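Local structure of endonuclease 2 (Arabidopsis thaliana, 4CXP) at residues T94-Y99 against A256-I261; I12-L17 against K23-L28; R149-H154 against D158-E163; K223-G228 against D233-S238. The protein cleaves RNA and single-stranded DNA, and double-stranded DNA more weakly, to 5'-phosphorylated products with the help of three divalent metal ions. All blocks are in the same frame, centred on the assembly; numbering follows the deposited sequence.

Contact 1: T94-Y99 against A256-I261; sequences TQLLSY and ATLNRI. With NAG (2-acetamido-2-deoxy-beta-D-glucopyranose), chain B.
The carbonyl oxygen of Leu96 accepts the amide of Tyr99, with Tyr99 N at 3.0 Å from Leu96 O in a type I turn. A water lies 2.8 Å from Leu96 O and 3.0 Å from Ile261 O and can donate to either, between segments 94-99 and 256-261. Beside this water the contact is apolar. The branch methyl of Ile261 presses on the base of Leu96, with CG2 3.5 Å from Leu96 CB. CG2 stands anti to the backbone N of Ile261, while CG1 takes the place beside it (chi1 -73°). The exposed Leu97 adds CD2, 3.7 Å from Ile261 O. The two segments belong to the mainly helical S1/P1 nuclease fold, and residues 256-261 fall in the C-terminal propeptide removed on maturation. Leu96 also touches Leu28 and Val118. Gln95 points away from this core with its chain extended beyond CG, and Gln95 NE2 gives a hydrogen bond of 3.0 Å to the ring oxygen O5 of the N-acetylglucosamine, bent to 139° at the hydrogen; the same nitrogen also pairs with Asn91 OD1.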
# COMPACT_ATOMS: atom_id res chain seq x y z
N THR A 94 -12.19 7.13 -10.18
CA THR A 94 -13.18 7.64 -11.12
C THR A 94 -14.56 7.67 -10.47
O THR A 94 -15.27 8.64 -10.59
CB THR A 94 -13.19 6.83 -12.42
OG1 THR A 94 -11.95 7.07 -13.08
CG2 THR A 94 -14.33 7.24 -13.32
N GLN A 95 -14.93 6.61 -9.76
CA GLN A 95 -16.22 6.58 -9.09
C GLN A 95 -16.35 7.74 -8.10
O GLN A 95 -17.40 8.39 -8.03
CB GLN A 95 -16.42 5.26 -8.37
CG GLN A 95 -16.55 4.08 -9.30
CD GLN A 95 -16.59 2.77 -8.57
OE1 GLN A 95 -17.01 2.70 -7.42
NE2 GLN A 95 -16.13 1.71 -9.23
N LEU A 96 -15.30 8.01 -7.32
CA LEU A 96 -15.40 9.05 -6.30
C LEU A 96 -15.50 10.45 -6.88
O LEU A 96 -15.99 11.34 -6.21
CB LEU A 96 -14.22 8.94 -5.35
CG LEU A 96 -14.28 7.75 -4.41
CD1 LEU A 96 -12.93 7.52 -3.76
CD2 LEU A 96 -15.36 7.89 -3.34
N LEU A 97 -15.06 10.65 -8.12
CA LEU A 97 -15.24 11.95 -8.79
C LEU A 97 -16.71 12.32 -8.91
O LEU A 97 -17.03 13.49 -9.06
CB LEU A 97 -14.62 11.93 -10.19
CG LEU A 97 -13.10 11.94 -10.23
CD1 LEU A 97 -12.63 11.65 -11.65
CD2 LEU A 97 -12.58 13.28 -9.74
N SER A 98 -17.59 11.33 -8.86
CA SER A 98 -19.03 11.58 -8.95
C SER A 98 -19.68 11.95 -7.61
O SER A 98 -20.88 12.23 -7.57
CB SER A 98 -19.74 10.37 -9.57
OG SER A 98 -19.86 9.33 -8.62
N TYR A 99 -18.91 11.97 -6.53
CA TYR A 99 -19.47 12.24 -5.21
C TYR A 99 -20.04 13.63 -5.16
O TYR A 99 -19.35 14.59 -5.48
CB TYR A 99 -18.43 12.10 -4.11
CG TYR A 99 -18.98 12.38 -2.73
CD1 TYR A 99 -19.92 11.53 -2.16
CD2 TYR A 99 -18.60 13.51 -2.01
CE1 TYR A 99 -20.45 11.77 -0.91
CE2 TYR A 99 -19.14 13.77 -0.75
CZ TYR A 99 -20.05 12.88 -0.20
OH TYR A 99 -20.61 13.09 1.04
N ALA A 256 -3.09 13.07 -1.36
CA ALA A 256 -3.06 13.92 -2.53
C ALA A 256 -4.13 13.53 -3.54
O ALA A 256 -4.74 14.38 -4.19
CB ALA A 256 -1.69 13.89 -3.16
N THR A 257 -4.34 12.23 -3.68
CA THR A 257 -5.35 11.71 -4.59
C THR A 257 -6.76 12.06 -4.12
O THR A 257 -7.57 12.55 -4.91
CB THR A 257 -5.15 10.20 -4.80
OG1 THR A 257 -3.83 9.97 -5.30
CG2 THR A 257 -6.15 9.65 -5.75
N LEU A 258 -7.06 11.84 -2.84
CA LEU A 258 -8.36 12.21 -2.31
C LEU A 258 -8.59 13.72 -2.41
O LEU A 258 -9.69 14.17 -2.72
CB LEU A 258 -8.54 11.74 -0.87
CG LEU A 258 -8.53 10.21 -0.67
CD1 LEU A 258 -8.66 9.87 0.80
CD2 LEU A 258 -9.62 9.52 -1.47
N ASN A 259 -7.54 14.51 -2.17
CA ASN A 259 -7.69 15.95 -2.30
C ASN A 259 -8.05 16.35 -3.73
O ASN A 259 -8.91 17.20 -3.95
CB ASN A 259 -6.41 16.67 -1.85
CG ASN A 259 -6.26 16.66 -0.34
OD1 ASN A 259 -7.20 16.40 0.40
ND2 ASN A 259 -5.06 16.96 0.13
N ARG A 260 -7.41 15.74 -4.71
CA ARG A 260 -7.76 16.01 -6.11
C ARG A 260 -9.18 15.56 -6.42
O ARG A 260 -9.91 16.28 -7.10
CB ARG A 260 -6.78 15.32 -7.04
CG ARG A 260 -5.46 16.03 -7.19
CD ARG A 260 -4.56 15.45 -8.27
NE ARG A 260 -4.12 14.08 -7.98
CZ ARG A 260 -3.04 13.73 -7.31
NH1 ARG A 260 -2.17 14.64 -6.87
NH2 ARG A 260 -2.79 12.44 -7.14
N ILE A 261 -9.56 14.37 -5.98
CA ILE A 261 -10.88 13.81 -6.27
C ILE A 261 -11.99 14.69 -5.74
O ILE A 261 -12.96 14.96 -6.44
CB ILE A 261 -11.02 12.41 -5.62
CG1 ILE A 261 -10.20 11.38 -6.38
CG2 ILE A 261 -12.48 11.97 -5.56
CD1 ILE A 261 -10.04 10.08 -5.62
C1 NAG B . -14.81 -1.31 -10.33
C2 NAG B . -14.31 -2.78 -10.48
C3 NAG B . -15.51 -3.68 -10.77
C4 NAG B . -16.57 -3.48 -9.69
C5 NAG B . -16.85 -1.99 -9.44
C6 NAG B . -17.69 -1.76 -8.20
C7 NAG B . -11.99 -2.80 -11.30
C8 NAG B . -11.07 -3.01 -12.46
N2 NAG B . -13.30 -2.97 -11.52
O3 NAG B . -15.07 -5.04 -10.87
O4 NAG B . -17.83 -4.02 -10.04
O5 NAG B . -15.68 -1.23 -9.26
O6 NAG B . -17.05 -2.36 -7.09
O7 NAG B . -11.55 -2.47 -10.19
O HOH W 1 -15.76 14.15 -5.93

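Contact 2: I12-L17 against K23-L28; sequences IAQTRL and KAVKEL
The flat carboxamide of Gln14 meets helix 19-28 through its nitrogen end: NE2 lies 3.8 Å from Val25 CG1 and 3.9 Å from Lys26 NZ. Two consecutive helices, 3-15 and 19-28, joined by a short linker, come together here at the start of the S1/P1 nuclease fold, away from the metal sites. The amide is held at both ends by the loop beyond the second helix, for NE2 is hydrogen-bonded to Gly35 O and OE1 to Leu37 N, a pair that fixes the rotation of the group. Lys26 NZ is bonded to the same Gly35 O, so one carbonyl draws together a donor from each helix. Gln14 gets there by leaving its helix with CG anti to the backbone N (chi1 -171°) and running extended, whereas Lys26 folds back at chi2 (-62°) and crosses it at about a right angle. Next to these polar groups Leu17, just past the end of the first helix, sets CD1 3.9 Å from Val25 CG2. Val25 thus uses both methyls, CG1 for the amide and CG2 for the leucine. Leu17 also leans on Asn259 of helix 233-262; Ala13 and Arg16 touch the same helix at Leu254 and Ala255, and Ala24 reaches its Phe262. On the outer side of helix 19-28 a salt bridge spans one turn, Lys23 NZ meeting Glu27 OE2 at 2.7 Å from the syn side, 16° out of the carboxylate plane.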
# COMPACT_ATOMS: atom_id res chain seq x y z
N ILE A 12 -1.63 8.72 8.23
CA ILE A 12 -0.89 9.79 7.57
C ILE A 12 -1.83 10.51 6.59
O ILE A 12 -1.91 11.74 6.56
CB ILE A 12 0.36 9.26 6.85
CG1 ILE A 12 1.38 8.78 7.88
CG2 ILE A 12 0.95 10.32 5.95
CD1 ILE A 12 2.55 8.05 7.28
N ALA A 13 -2.54 9.74 5.78
CA ALA A 13 -3.37 10.35 4.76
C ALA A 13 -4.44 11.24 5.35
O ALA A 13 -4.67 12.36 4.88
CB ALA A 13 -4.01 9.30 3.89
N GLN A 14 -5.13 10.76 6.39
CA GLN A 14 -6.29 11.51 6.85
C GLN A 14 -5.87 12.87 7.42
O GLN A 14 -6.58 13.85 7.26
CB GLN A 14 -7.16 10.71 7.82
CG GLN A 14 -8.49 11.41 8.12
CD GLN A 14 -9.50 10.51 8.82
OE1 GLN A 14 -9.15 9.48 9.39
NE2 GLN A 14 -10.78 10.87 8.74
N THR A 15 -4.70 12.94 8.01
CA THR A 15 -4.20 14.20 8.55
C THR A 15 -3.68 15.18 7.49
O THR A 15 -3.45 16.33 7.80
CB THR A 15 -3.14 14.00 9.65
OG1 THR A 15 -1.98 13.39 9.10
CG2 THR A 15 -3.69 13.16 10.78
N ARG A 16 -3.56 14.73 6.24
CA ARG A 16 -3.10 15.54 5.12
C ARG A 16 -4.25 15.94 4.19
O ARG A 16 -4.02 16.52 3.14
CB ARG A 16 -2.02 14.81 4.34
CG ARG A 16 -0.75 14.62 5.13
CD ARG A 16 0.30 13.90 4.30
NE ARG A 16 0.81 14.72 3.21
CZ ARG A 16 1.72 15.67 3.37
NH1 ARG A 16 2.27 15.91 4.56
NH2 ARG A 16 2.09 16.37 2.32
N LEU A 17 -5.49 15.66 4.56
CA LEU A 17 -6.62 16.03 3.72
C LEU A 17 -6.89 17.52 3.83
O LEU A 17 -6.78 18.12 4.90
CB LEU A 17 -7.86 15.25 4.14
CG LEU A 17 -7.77 13.74 3.98
CD1 LEU A 17 -9.07 13.10 4.42
CD2 LEU A 17 -7.40 13.34 2.57
N LYS A 23 -14.15 16.66 4.67
CA LYS A 23 -15.60 16.66 4.77
C LYS A 23 -16.20 15.44 4.06
O LYS A 23 -17.05 14.76 4.62
CB LYS A 23 -16.15 17.97 4.20
CG LYS A 23 -17.66 18.09 4.26
CD LYS A 23 -18.11 19.50 3.95
CE LYS A 23 -19.61 19.66 4.12
NZ LYS A 23 -20.36 19.07 2.98
N ALA A 24 -15.76 15.17 2.84
CA ALA A 24 -16.28 14.03 2.09
C ALA A 24 -15.99 12.72 2.79
O ALA A 24 -16.84 11.82 2.86
CB ALA A 24 -15.72 14.02 0.67
N VAL A 25 -14.78 12.59 3.33
CA VAL A 25 -14.43 11.37 4.05
C VAL A 25 -15.31 11.19 5.30
O VAL A 25 -15.81 10.10 5.55
CB VAL A 25 -12.93 11.36 4.38
CG1 VAL A 25 -12.58 10.29 5.41
CG2 VAL A 25 -12.14 11.15 3.10
N LYS A 26 -15.52 12.26 6.07
CA LYS A 26 -16.39 12.17 7.24
C LYS A 26 -17.81 11.72 6.82
O LYS A 26 -18.44 10.91 7.51
CB LYS A 26 -16.42 13.48 8.02
CG LYS A 26 -15.11 13.84 8.75
CD LYS A 26 -14.63 12.87 9.84
CE LYS A 26 -13.34 13.36 10.48
NZ LYS A 26 -12.85 12.54 11.62
N GLU A 27 -18.29 12.24 5.70
CA GLU A 27 -19.64 11.92 5.21
C GLU A 27 -19.75 10.48 4.70
O GLU A 27 -20.78 9.84 4.86
CB GLU A 27 -20.05 12.89 4.12
CG GLU A 27 -20.27 14.31 4.66
CD GLU A 27 -20.34 15.39 3.60
OE1 GLU A 27 -20.01 15.14 2.43
OE2 GLU A 27 -20.72 16.53 3.95
N LEU A 28 -18.70 9.98 4.06
CA LEU A 28 -18.72 8.65 3.46
C LEU A 28 -18.45 7.52 4.44
O LEU A 28 -18.85 6.38 4.20
CB LEU A 28 -17.74 8.58 2.29
CG LEU A 28 -18.21 9.29 1.02
CD1 LEU A 28 -17.07 9.45 0.03
CD2 LEU A 28 -19.37 8.53 0.40

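Contact 3: R149-H154 against D158-E163; sequences RKANLH and DSNIIE. With ZN (zinc ion), chain F; SO4 (sulfate ion), chain J.
His154 O accepts the amide of Asp158 one helical turn later, with Asp158 N at 2.8 Å and an N-H...O angle of 157°, where a wider pi-type turn at 158-160 begins. The same turn puts both side chains on one zinc ion. His154 binds it through NE2 at 2.2 Å, and Asp158 chelates it unevenly, OD2 at 2.2 Å and OD1 at 2.5 Å. Ring and carboxylate stand almost perpendicular, 88° apart, with OD2 near the plane of the imidazole at its edge. The histidine swings out with CG anti to its own N (chi1 -173°), and a hydrogen bond from ND1 to Gly138 O fixes the ring's rotation. His130 is a further ligand, as is a water 2.1 Å from the zinc, at this one of the enzyme's three divalent-metal sites, within the substrate-binding region 120-169; Gln127 NE2 and Trp1 N both bond Asp158 OD1. Farther back, Ala151 CB rests 4.1 Å from Asn160 ND2. A sulfate, probably from the crystallisation liquor, takes Arg149 NH1 at its O2 (2.8 Å), in the guanidinium plane, and Lys150 N at its O4. Strand 149-152, paired with strand 143-146, runs directly into helix 153-169, Asn152 serving as N-cap through His155 N, and Ile161 and Ile162 pack that helix on Val243 of helix 233-262.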
# COMPACT_ATOMS: atom_id res chain seq x y z
N ARG A 149 11.46 -17.91 13.47
CA ARG A 149 10.17 -18.47 13.07
C ARG A 149 10.02 -18.58 11.57
O ARG A 149 10.50 -17.73 10.82
CB ARG A 149 9.04 -17.60 13.60
CG ARG A 149 9.01 -17.50 15.11
CD ARG A 149 8.75 -18.85 15.76
NE ARG A 149 8.71 -18.70 17.19
CZ ARG A 149 8.51 -19.70 18.04
NH1 ARG A 149 8.31 -20.94 17.60
NH2 ARG A 149 8.51 -19.46 19.35
N LYS A 150 9.32 -19.60 11.11
CA LYS A 150 9.02 -19.73 9.69
C LYS A 150 8.16 -18.58 9.20
O LYS A 150 7.23 -18.16 9.87
CB LYS A 150 8.28 -21.05 9.42
CG LYS A 150 9.11 -22.30 9.64
CD LYS A 150 8.33 -23.57 9.38
N ALA A 151 8.49 -18.07 8.01
CA ALA A 151 7.70 -17.04 7.36
C ALA A 151 7.98 -17.06 5.89
O ALA A 151 9.07 -17.41 5.48
CB ALA A 151 8.02 -15.66 7.91
N ASN A 152 7.02 -16.64 5.09
CA ASN A 152 7.31 -16.42 3.69
C ASN A 152 7.69 -14.95 3.46
O ASN A 152 7.37 -14.07 4.25
CB ASN A 152 6.19 -16.91 2.77
CG ASN A 152 4.96 -16.05 2.84
OD1 ASN A 152 4.97 -14.91 2.44
ND2 ASN A 152 3.88 -16.62 3.35
N LEU A 153 8.38 -14.71 2.35
CA LEU A 153 8.94 -13.39 2.11
C LEU A 153 7.83 -12.33 1.95
O LEU A 153 7.99 -11.19 2.38
CB LEU A 153 9.85 -13.42 0.89
CG LEU A 153 10.64 -12.13 0.64
CD1 LEU A 153 11.59 -11.83 1.79
CD2 LEU A 153 11.37 -12.22 -0.68
N HIS A 154 6.73 -12.70 1.30
CA HIS A 154 5.64 -11.77 1.17
C HIS A 154 5.13 -11.28 2.53
O HIS A 154 4.93 -10.09 2.75
CB HIS A 154 4.50 -12.38 0.34
CG HIS A 154 3.43 -11.40 0.04
ND1 HIS A 154 3.33 -10.75 -1.16
CD2 HIS A 154 2.45 -10.89 0.82
CE1 HIS A 154 2.33 -9.89 -1.12
NE2 HIS A 154 1.78 -9.94 0.09
N ASP A 158 4.60 -7.70 4.24
CA ASP A 158 3.29 -7.22 4.68
C ASP A 158 3.29 -6.85 6.16
O ASP A 158 2.64 -5.87 6.53
CB ASP A 158 2.21 -8.30 4.51
CG ASP A 158 1.55 -8.35 3.14
OD1 ASP A 158 1.70 -7.41 2.31
OD2 ASP A 158 0.82 -9.34 2.90
N SER A 159 3.97 -7.67 6.97
CA SER A 159 3.77 -7.66 8.41
C SER A 159 5.02 -7.74 9.26
O SER A 159 5.15 -7.00 10.23
CB SER A 159 2.84 -8.82 8.80
OG SER A 159 1.55 -8.63 8.26
N ASN A 160 5.93 -8.69 9.02
CA ASN A 160 6.95 -8.95 10.04
C ASN A 160 7.89 -7.80 10.27
O ASN A 160 8.22 -7.51 11.43
CB ASN A 160 7.77 -10.21 9.78
CG ASN A 160 6.94 -11.46 9.76
OD1 ASN A 160 6.67 -12.08 10.81
ND2 ASN A 160 6.55 -11.86 8.61
N ILE A 161 8.37 -7.14 9.22
CA ILE A 161 9.28 -6.01 9.41
C ILE A 161 8.59 -4.95 10.29
O ILE A 161 9.17 -4.47 11.27
CB ILE A 161 9.76 -5.41 8.09
CG1 ILE A 161 10.62 -6.41 7.31
CG2 ILE A 161 10.51 -4.13 8.35
CD1 ILE A 161 10.84 -6.02 5.87
N ILE A 162 7.37 -4.57 9.92
CA ILE A 162 6.67 -3.53 10.65
C ILE A 162 6.41 -3.95 12.11
O ILE A 162 6.62 -3.16 13.03
CB ILE A 162 5.37 -3.15 9.94
CG1 ILE A 162 5.68 -2.49 8.59
CG2 ILE A 162 4.53 -2.21 10.80
CD1 ILE A 162 4.46 -2.38 7.69
N GLU A 163 5.96 -5.18 12.31
CA GLU A 163 5.66 -5.65 13.65
C GLU A 163 6.90 -5.67 14.53
O GLU A 163 6.83 -5.34 15.72
CB GLU A 163 5.04 -7.04 13.60
CG GLU A 163 3.61 -7.11 13.11
CD GLU A 163 3.18 -8.55 12.77
OE1 GLU A 163 4.04 -9.47 12.71
OE2 GLU A 163 2.00 -8.76 12.50
ZN ZN F . 0.16 -8.78 0.92
S SO4 J . 7.72 -22.13 13.70
O1 SO4 J . 7.41 -23.45 13.16
O2 SO4 J . 7.96 -22.23 15.14
O3 SO4 J . 6.60 -21.20 13.47
O4 SO4 J . 8.90 -21.60 13.03
O HOH W 2 -1.11 -10.38 0.44

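Contact 4: K223-G228 against D233-S238; sequences KGVTEG and DEYFYS
A small apolar contact between Val225 and Tyr235 fastens the loop after helix 206-221 to the first turns of helix 233-262, at the periphery of the S1/P1 nuclease fold. One methyl does the touching: Val225 CG2 sits 3.6 Å from Tyr235 CE2 and 4.2 Å from Tyr235 OH, the two side chains crossing at about a right angle. Lys223 approaches the same corner with its backbone, its O lying near the ring plane at the edge, 4.3 Å from Tyr235 CE2. The phenol reaches across because CG is anti to the tyrosine's own N (chi1 -169°). Its hydroxyl is then hydrogen-bonded to Ala221 O, at the end of helix 206-221, and to Trp157 NE1 of helix 153-169, two partners that hold the buried ring end in place. Beside Val225 the loop turns through Gly224, whose phi is positive (82°). In the helix, Glu234 O is shared by Ser238 N at 3.2 Å and by Ser238 OG at 2.8 Å; chi1 of 61° turns the serine hydroxyl back to this carbonyl of the preceding turn. Val225 also packs on Val144 of strand 143-146, and Glu227 and Gly228 bond to Glu143 there; Tyr235 touches Trp146 of this strand and Leu153 of helix 153-169, while Phe236 reaches Ala165 and Leu169 farther along that helix.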
# COMPACT_ATOMS: atom_id res chain seq x y z
N LYS A 223 16.26 -9.27 -3.16
CA LYS A 223 17.71 -9.19 -3.22
C LYS A 223 18.34 -9.91 -2.04
O LYS A 223 18.05 -9.58 -0.90
CB LYS A 223 18.15 -7.73 -3.21
CG LYS A 223 19.64 -7.51 -3.20
CD LYS A 223 20.35 -8.12 -4.38
CE LYS A 223 20.01 -7.40 -5.65
NZ LYS A 223 20.95 -7.79 -6.75
N GLY A 224 19.22 -10.85 -2.33
CA GLY A 224 19.95 -11.57 -1.30
C GLY A 224 19.20 -12.73 -0.67
O GLY A 224 19.79 -13.43 0.12
N VAL A 225 17.94 -12.95 -1.04
CA VAL A 225 17.11 -13.92 -0.33
C VAL A 225 17.01 -15.21 -1.13
O VAL A 225 16.69 -15.18 -2.31
CB VAL A 225 15.70 -13.36 -0.06
CG1 VAL A 225 14.87 -14.39 0.68
CG2 VAL A 225 15.76 -12.06 0.71
N THR A 226 17.28 -16.31 -0.46
CA THR A 226 17.10 -17.65 -0.99
C THR A 226 16.24 -18.44 -0.03
O THR A 226 16.37 -18.28 1.18
CB THR A 226 18.46 -18.38 -1.15
OG1 THR A 226 19.35 -17.57 -1.93
CG2 THR A 226 18.30 -19.75 -1.80
N GLU A 227 15.39 -19.30 -0.59
CA GLU A 227 14.60 -20.26 0.16
C GLU A 227 15.47 -20.86 1.26
O GLU A 227 16.59 -21.31 0.99
CB GLU A 227 14.13 -21.38 -0.80
CG GLU A 227 13.37 -22.54 -0.20
CD GLU A 227 11.86 -22.36 -0.12
OE1 GLU A 227 11.28 -21.37 -0.65
OE2 GLU A 227 11.23 -23.25 0.48
N GLY A 228 14.97 -20.89 2.49
CA GLY A 228 15.69 -21.47 3.61
C GLY A 228 16.57 -20.52 4.41
O GLY A 228 17.05 -20.89 5.48
N ASP A 233 18.61 -9.41 11.91
CA ASP A 233 18.96 -7.99 12.04
C ASP A 233 19.52 -7.37 10.76
O ASP A 233 19.15 -6.25 10.42
CB ASP A 233 19.95 -7.75 13.19
CG ASP A 233 19.29 -7.62 14.56
OD1 ASP A 233 18.06 -7.70 14.67
OD2 ASP A 233 20.06 -7.42 15.53
N GLU A 234 20.42 -8.04 10.05
CA GLU A 234 21.03 -7.41 8.89
C GLU A 234 19.95 -7.02 7.87
O GLU A 234 19.95 -5.90 7.35
CB GLU A 234 22.07 -8.32 8.25
CG GLU A 234 22.78 -7.72 7.06
CD GLU A 234 23.77 -8.71 6.47
OE1 GLU A 234 23.34 -9.57 5.68
OE2 GLU A 234 24.96 -8.62 6.81
N TYR A 235 19.06 -7.94 7.58
CA TYR A 235 17.98 -7.68 6.63
C TYR A 235 17.01 -6.63 7.18
O TYR A 235 16.60 -5.72 6.48
CB TYR A 235 17.27 -8.98 6.28
CG TYR A 235 16.30 -8.88 5.11
CD1 TYR A 235 14.98 -8.49 5.28
CD2 TYR A 235 16.72 -9.17 3.81
CE1 TYR A 235 14.11 -8.44 4.22
CE2 TYR A 235 15.86 -9.11 2.73
CZ TYR A 235 14.55 -8.76 2.95
OH TYR A 235 13.64 -8.70 1.93
N PHE A 236 16.63 -6.78 8.44
CA PHE A 236 15.73 -5.87 9.10
C PHE A 236 16.21 -4.43 9.01
O PHE A 236 15.49 -3.56 8.54
CB PHE A 236 15.54 -6.31 10.55
CG PHE A 236 14.72 -5.36 11.38
CD1 PHE A 236 13.36 -5.24 11.20
CD2 PHE A 236 15.33 -4.57 12.34
CE1 PHE A 236 12.61 -4.38 11.98
CE2 PHE A 236 14.60 -3.70 13.11
CZ PHE A 236 13.23 -3.60 12.93
N TYR A 237 17.42 -4.15 9.50
CA TYR A 237 17.87 -2.77 9.56
C TYR A 237 18.10 -2.19 8.18
O TYR A 237 17.90 -1.01 7.96
CB TYR A 237 19.14 -2.64 10.41
CG TYR A 237 18.89 -2.83 11.88
CD1 TYR A 237 18.09 -1.95 12.57
CD2 TYR A 237 19.50 -3.85 12.57
CE1 TYR A 237 17.88 -2.12 13.92
CE2 TYR A 237 19.30 -4.02 13.92
CZ TYR A 237 18.48 -3.16 14.59
OH TYR A 237 18.27 -3.30 15.95
N SER A 238 18.53 -3.01 7.23
CA SER A 238 18.78 -2.49 5.90
C SER A 238 17.51 -2.24 5.11
O SER A 238 17.50 -1.36 4.27
CB SER A 238 19.74 -3.37 5.14
OG SER A 238 19.25 -4.66 4.95

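Overall arrangement
The four contacts form two pairs on opposite sides of the chain's centre. Contacts 1 and 2, with centres 12 Å apart, touch through Tyr99 OH, 2.5 Å from Glu27 OE1, and through Asn259 ND2, 3.2 Å from Arg16 O. Contacts 3 and 4, with centres 11 Å apart, meet where Leu153 CD1 lies 3.7 Å from Tyr235 OH and Ile161 O lies 3.5 Å from Phe236 CE1. Helix 233-262 joins the pairs, giving its start to contact 4 and its end to contact 1, whose centres are 39 Å apart. Contact 3 holds metal ligands itself; the side chain of Tyr235 in contact 4 is about 10 Å from that of His154.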